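PDB 5UB3: phosphate-binding protein from Xanthomonas axonopodis pv. citri, which probably serves as a periplasmic ligand-sensing receptor of the phosphonate-binding family, paired with a diguanylate cyclase, and is seen here bound to chloride. Local coordinates for residues 49-52 against 53-56; 84-88 against 89-93; 258-261 against 262-266. All coordinates share one frame; numbering follows the deposited sequence.

Contact 1: residues 49-52 against 53-56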
# COMPACT_ATOMS: atom_id res chain seq x y z
N ARG A 49 5.20 1.61 -11.49
CA ARG A 49 5.65 1.44 -12.85
C ARG A 49 7.08 1.01 -12.97
O ARG A 49 7.38 0.04 -13.67
CB ARG A 49 5.48 2.73 -13.65
CG ARG A 49 4.05 2.90 -14.05
CD ARG A 49 4.03 3.67 -15.37
NE ARG A 49 3.94 5.09 -15.14
CZ ARG A 49 4.14 6.00 -16.09
NH1 ARG A 49 4.49 5.62 -17.33
NH2 ARG A 49 4.02 7.29 -15.81
N GLN A 50 7.97 1.74 -12.30
CA GLN A 50 9.36 1.28 -12.21
C GLN A 50 9.54 -0.09 -11.58
O GLN A 50 10.45 -0.84 -11.95
CB GLN A 50 10.20 2.31 -11.45
CG GLN A 50 11.72 2.12 -11.59
CD GLN A 50 12.15 2.19 -13.05
OE1 GLN A 50 12.07 3.25 -13.65
NE2 GLN A 50 12.59 1.06 -13.62
N MET A 51 8.78 -0.36 -10.54
CA MET A 51 8.96 -1.63 -9.84
C MET A 51 8.51 -2.76 -10.77
O MET A 51 9.14 -3.82 -10.84
CB MET A 51 8.16 -1.66 -8.57
CG MET A 51 8.32 -3.00 -7.84
SD MET A 51 10.00 -3.54 -7.48
CE MET A 51 10.26 -2.68 -5.94
N SER A 52 7.40 -2.50 -11.49
CA SER A 52 6.94 -3.44 -12.51
C SER A 52 8.00 -3.68 -13.55
O SER A 52 8.21 -4.82 -13.94
CB SER A 52 5.59 -3.07 -13.13
OG SER A 52 5.32 -3.88 -14.28
N SER A 53 8.68 -2.63 -13.99
CA SER A 53 9.80 -2.82 -14.91
C SER A 53 10.94 -3.68 -14.35
O SER A 53 11.41 -4.61 -15.02
CB SER A 53 10.34 -1.43 -15.34
OG SER A 53 11.36 -1.60 -16.28
N TYR A 54 11.35 -3.40 -13.11
CA TYR A 54 12.32 -4.25 -12.42
C TYR A 54 11.88 -5.69 -12.34
O TYR A 54 12.67 -6.61 -12.62
CB TYR A 54 12.59 -3.80 -10.99
CG TYR A 54 13.39 -2.56 -10.82
CD1 TYR A 54 14.25 -2.10 -11.80
CD2 TYR A 54 13.31 -1.86 -9.63
CE1 TYR A 54 15.03 -0.97 -11.61
CE2 TYR A 54 14.06 -0.72 -9.44
CZ TYR A 54 14.93 -0.29 -10.45
OH TYR A 54 15.68 0.82 -10.28
N LEU A 55 10.64 -5.88 -11.90
CA LEU A 55 10.12 -7.24 -11.75
C LEU A 55 10.15 -7.97 -13.07
O LEU A 55 10.71 -9.05 -13.13
CB LEU A 55 8.71 -7.20 -11.19
CG LEU A 55 8.69 -6.88 -9.68
CD1 LEU A 55 7.26 -6.49 -9.33
CD2 LEU A 55 9.13 -8.10 -8.84
N ARG A 56 9.60 -7.35 -14.10
CA ARG A 56 9.52 -7.92 -15.46
C ARG A 56 10.93 -8.23 -15.98
O ARG A 56 11.16 -9.24 -16.60
CB ARG A 56 8.77 -7.01 -16.42
CG ARG A 56 8.82 -7.49 -17.87
CD ARG A 56 7.80 -6.80 -18.72
NE ARG A 56 8.01 -5.34 -18.65
CZ ARG A 56 7.34 -4.49 -17.88
NH1 ARG A 56 6.36 -4.92 -17.13
NH2 ARG A 56 7.66 -3.17 -17.87
O HOH W 1 6.52 -0.83 -16.09
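Ser-53, Tyr-54, Leu-55 and Arg-56 each send their backbone N-H one turn back, to the carbonyls of Arg-49, Gln-50, Met-51 and Ser-52. The shortest of these four bonds runs from Leu-55 N to Met-51 O, 2.8 Å. Side-chain polar bonding repeats the i to i+4 spacing: Arg-56 NH1 donates to Ser-52 OG at 3.2 Å, bent to 141° at the hydrogen, with the hydroxyl tilted out of the guanidinium plane. A fold at chi3 (57°) turns the arginine back along the helix to make this reach. Its NH2 hands an in-plane hydrogen to a water that in turn donates to Arg-49 O, at 2.7 Å from water oxygen to carbonyl oxygen, so that carbonyl takes two bonds. These residues make up almost all of the short helix 48-56, whose buried side, Met-51, Ser-52 and Leu-55, packs on Leu-73 of helix 67-75. Apolar contact follows on that side, where Met-51 CG lies 3.9 Å from Leu-55 CD1. Separately, Met-51 SD sits at the edge of the Tyr-54 ring. Over one face of that ring lies Gln-50 O, 3.6 Å above the plane and toward the rim. The Gln-50 amide, its chain bent at chi2, is inclined 48° to the ring, with NE2 3.8 Å from Tyr-54 CE1. Ser-53 OG is hydrogen-bonded to Arg-57 NH2, one turn on.

Contact 2: residues 84-88 against 89-93; sequences MTERG and GLRDF
A tight type I' turn, Arg-87 to Leu-90, closed by a single antiparallel bridge, links strand 79-87 to strand 92-100, with Gly-88 and Gly-89 at its tip, both at positive phi. Arg-87 and Leu-90 flank the turn as a hydrogen-bonded pair. Leu-90 N donates to Arg-87 O at 2.9 Å, and the return bond from Arg-87 N to Leu-90 O is longer, 3.2 Å. Beyond this bridge a water links the two arms, donating to Thr-85 O and to Arg-91 O, each 2.6 Å from the water oxygen.

Glu-86 carries the side-chain part of the contact. With CG anti to the backbone N (chi1 -172°) and the chain extended, it lies along the turn: CG is 3.6 Å from Leu-90 O, and OE2 comes to 3.5 Å from Gly-89 CA. That oxygen also bonds to Thr-252 OG1, which Gly-89 N reaches as well, so one threonine of strand 251-255 ties the carboxylate to the turn. The Leu-90 side chain packs on Val-184 of helix 183-186, while the Arg-87 guanidinium bonds to Ser-64. Opposite charges lie near each other in Glu-86 and Arg-91, whose carboxylate and guanidinium planes are nearly coplanar, 28° apart. They do not make a salt bridge: Glu-86 OE1 stays 4.2 Å from Arg-91 NE, at the guanidinium edge, and instead meets the aliphatic Arg-91 CG at 3.7 Å.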
# COMPACT_ATOMS: atom_id res chain seq x y z
N MET A 84 -0.29 -14.10 1.88
CA MET A 84 -0.98 -12.95 2.45
C MET A 84 -0.25 -12.57 3.72
O MET A 84 0.25 -13.43 4.43
CB MET A 84 -2.46 -13.24 2.75
CG MET A 84 -3.26 -13.67 1.56
SD MET A 84 -3.23 -12.54 0.16
CE MET A 84 -3.97 -11.08 0.94
N THR A 85 -0.15 -11.28 3.97
CA THR A 85 0.70 -10.73 5.00
C THR A 85 -0.14 -9.98 6.01
O THR A 85 -1.02 -9.17 5.65
CB THR A 85 1.80 -9.84 4.40
OG1 THR A 85 2.45 -10.62 3.39
CG2 THR A 85 2.79 -9.34 5.41
N GLU A 86 0.17 -10.24 7.28
CA GLU A 86 -0.51 -9.60 8.41
C GLU A 86 0.49 -8.64 8.98
O GLU A 86 1.63 -9.03 9.32
CB GLU A 86 -0.88 -10.68 9.44
CG GLU A 86 -1.74 -10.17 10.56
CD GLU A 86 -1.88 -11.24 11.64
OE1 GLU A 86 -2.69 -12.18 11.42
OE2 GLU A 86 -1.13 -11.09 12.64
N ARG A 87 0.09 -7.39 9.10
CA ARG A 87 0.91 -6.38 9.69
C ARG A 87 0.25 -5.77 10.93
O ARG A 87 -0.95 -5.46 10.96
CB ARG A 87 1.20 -5.29 8.66
CG ARG A 87 2.06 -5.74 7.48
CD ARG A 87 2.28 -4.62 6.50
NE ARG A 87 3.09 -5.05 5.35
CZ ARG A 87 3.31 -4.30 4.27
NH1 ARG A 87 2.79 -3.04 4.14
NH2 ARG A 87 4.06 -4.84 3.31
N GLY A 88 1.06 -5.54 11.95
CA GLY A 88 0.58 -5.08 13.25
C GLY A 88 -0.60 -5.82 13.81
O GLY A 88 -1.49 -5.20 14.33
N GLY A 89 -0.65 -7.13 13.64
CA GLY A 89 -1.78 -7.93 14.05
C GLY A 89 -3.06 -7.85 13.22
O GLY A 89 -4.06 -8.48 13.57
N LEU A 90 -3.06 -7.09 12.12
CA LEU A 90 -4.28 -6.88 11.33
C LEU A 90 -4.07 -7.45 9.96
O LEU A 90 -3.11 -7.11 9.26
CB LEU A 90 -4.57 -5.38 11.20
CG LEU A 90 -4.75 -4.64 12.51
CD1 LEU A 90 -4.88 -3.16 12.28
CD2 LEU A 90 -5.97 -5.16 13.27
N ARG A 91 -5.00 -8.28 9.57
CA ARG A 91 -5.00 -8.79 8.23
C ARG A 91 -5.58 -7.84 7.21
O ARG A 91 -5.25 -7.97 6.03
CB ARG A 91 -5.88 -9.99 8.22
CG ARG A 91 -5.27 -11.17 8.94
CD ARG A 91 -6.12 -12.31 8.42
NE ARG A 91 -5.83 -13.57 8.99
CZ ARG A 91 -6.64 -14.61 8.79
NH1 ARG A 91 -7.72 -14.49 7.99
NH2 ARG A 91 -6.33 -15.78 9.33
N ASP A 92 -6.53 -6.99 7.65
CA ASP A 92 -7.30 -6.10 6.77
C ASP A 92 -7.05 -4.67 7.14
O ASP A 92 -6.59 -4.33 8.24
CB ASP A 92 -8.82 -6.35 6.90
CG ASP A 92 -9.29 -7.61 6.19
OD1 ASP A 92 -8.49 -8.40 5.61
OD2 ASP A 92 -10.54 -7.80 6.15
N PHE A 93 -7.36 -3.80 6.19
CA PHE A 93 -7.53 -2.42 6.50
C PHE A 93 -8.57 -1.77 5.59
O PHE A 93 -9.03 -2.41 4.66
CB PHE A 93 -6.17 -1.72 6.56
CG PHE A 93 -5.48 -1.50 5.23
CD1 PHE A 93 -5.88 -2.11 4.04
CD2 PHE A 93 -4.38 -0.65 5.21
CE1 PHE A 93 -5.22 -1.88 2.86
CE2 PHE A 93 -3.69 -0.39 4.02
CZ PHE A 93 -4.12 -1.00 2.84
O HOH W 2 -3.50 -9.65 4.99

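Contact 3: residues 258-261 against 262-266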
# COMPACT_ATOMS: atom_id res chain seq x y z
N ASP A 258 -5.69 -18.48 -0.32
CA ASP A 258 -6.82 -19.39 -0.19
C ASP A 258 -7.96 -18.80 -1.03
O ASP A 258 -7.79 -17.72 -1.64
CB ASP A 258 -7.13 -19.69 1.28
CG ASP A 258 -7.63 -18.48 2.07
OD1 ASP A 258 -8.41 -17.69 1.52
OD2 ASP A 258 -7.26 -18.37 3.26
N PRO A 259 -9.08 -19.54 -1.14
CA PRO A 259 -10.01 -19.04 -2.13
C PRO A 259 -10.56 -17.66 -1.73
O PRO A 259 -10.81 -16.84 -2.61
CB PRO A 259 -11.08 -20.14 -2.19
CG PRO A 259 -10.32 -21.35 -1.83
CD PRO A 259 -9.49 -20.87 -0.67
N THR A 260 -10.67 -17.38 -0.45
CA THR A 260 -11.16 -16.08 0.01
C THR A 260 -10.20 -14.94 -0.35
O THR A 260 -10.59 -13.96 -0.97
CB THR A 260 -11.43 -16.11 1.50
OG1 THR A 260 -12.47 -17.08 1.74
CG2 THR A 260 -11.86 -14.76 2.05
N SER A 261 -8.96 -15.08 0.06
CA SER A 261 -7.98 -14.04 -0.21
C SER A 261 -7.81 -13.86 -1.70
O SER A 261 -7.68 -12.72 -2.19
CB SER A 261 -6.64 -14.36 0.47
OG SER A 261 -6.13 -15.67 0.20
N ARG A 262 -7.87 -14.96 -2.45
CA ARG A 262 -7.84 -14.83 -3.92
C ARG A 262 -9.00 -14.03 -4.49
O ARG A 262 -8.80 -13.23 -5.40
CB ARG A 262 -7.82 -16.19 -4.64
CG ARG A 262 -6.52 -16.92 -4.46
CD ARG A 262 -6.59 -18.34 -4.97
NE ARG A 262 -5.30 -19.00 -4.68
CZ ARG A 262 -5.09 -20.11 -3.95
NH1 ARG A 262 -6.11 -20.78 -3.39
NH2 ARG A 262 -3.83 -20.59 -3.82
N ARG A 263 -10.19 -14.31 -4.00
CA ARG A 263 -11.41 -13.60 -4.40
C ARG A 263 -11.29 -12.15 -3.98
O ARG A 263 -11.60 -11.27 -4.74
CB ARG A 263 -12.65 -14.21 -3.76
CG ARG A 263 -13.11 -15.53 -4.38
CD ARG A 263 -14.39 -16.14 -3.72
NE ARG A 263 -14.18 -16.74 -2.38
CZ ARG A 263 -14.00 -18.05 -2.09
NH1 ARG A 263 -14.02 -19.04 -3.03
NH2 ARG A 263 -13.76 -18.40 -0.80
N ARG A 264 -10.78 -11.90 -2.80
CA ARG A 264 -10.67 -10.52 -2.33
C ARG A 264 -9.64 -9.77 -3.12
O ARG A 264 -9.84 -8.58 -3.41
CB ARG A 264 -10.42 -10.44 -0.84
CG ARG A 264 -11.59 -10.99 -0.04
CD ARG A 264 -11.30 -10.92 1.43
NE ARG A 264 -11.50 -9.59 1.96
CZ ARG A 264 -11.02 -9.17 3.12
NH1 ARG A 264 -10.26 -9.96 3.84
NH2 ARG A 264 -11.23 -7.91 3.51
N LEU A 265 -8.52 -10.40 -3.45
CA LEU A 265 -7.54 -9.74 -4.32
C LEU A 265 -8.05 -9.53 -5.71
O LEU A 265 -7.78 -8.51 -6.32
CB LEU A 265 -6.22 -10.52 -4.37
CG LEU A 265 -5.44 -10.46 -3.06
CD1 LEU A 265 -4.17 -11.35 -3.26
CD2 LEU A 265 -5.04 -9.05 -2.68
N GLN A 266 -8.81 -10.50 -6.22
CA GLN A 266 -9.42 -10.35 -7.53
C GLN A 266 -10.42 -9.14 -7.55
O GLN A 266 -10.41 -8.33 -8.50
CB GLN A 266 -10.05 -11.68 -7.95
CG GLN A 266 -10.45 -11.77 -9.40
CD GLN A 266 -11.64 -10.87 -9.68
OE1 GLN A 266 -12.66 -10.98 -9.02
NE2 GLN A 266 -11.48 -9.94 -10.63
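Arg-263 doubles back over the first turn of its helix, laying one guanidinium face on the Pro-259 carbonyl, whose O sits 3.3 Å from the plane and over its centre. The bend at chi3 (-74°) brings this about; NH1 then reaches Pro-259 CB at 3.2 Å, and NH2 donates to Thr-260 OG1 at 3.1 Å through a bent bond. Arg-262 stays extended from CG to NE and runs back past Asp-258, its CG 3.2 Å from Asp-258 O and one guanidinium face turned to Asp-258 N, off centre. Arg-264 lies alongside Thr-260, both pointing the same way, with CD 3.9 Å from Thr-260 CG2, before its end departs to a salt bridge with Asp-92. Leu-265 takes the buried side, covering Ser-261 O with CG and packing on Met-84 and Met-71. The N-H groups of Arg-262 to Leu-265 bond to the carbonyls of Asp-258 to Ser-261. At the N-terminal end of the helix, with Asp-258 as N-cap, Ser-261 N donates to Asp-258 OD1 (3.0 Å, almost straight at 172°) and Asp-258 N donates to Ser-261 OG (2.9 Å), the reciprocal pair that defines a capping box at the start of helix 259-277.

From the N terminus, contact 1 comes first, within helix 48-56; contact 2 carries strand 79-87 through a tight turn into strand 92-100; contact 3 starts the last helix, 259-277. They follow in series, neither nested nor crossed, and only contact 2 closes a reverse turn. Contact 1 stands apart, its centre about 25 Å from that of contact 2 and about 24 Å from that of contact 3. Contacts 2 and 3 touch despite their distance in sequence: Asp-92 OD2 forms a salt bridge with Arg-264 NH2, 2.7 Å, and Met-84 packs on Ser-261 and Leu-265, joining the turn region to the helix start. Helix 67-75 touches contacts 1 and 3, taking Leu-55 and Leu-265.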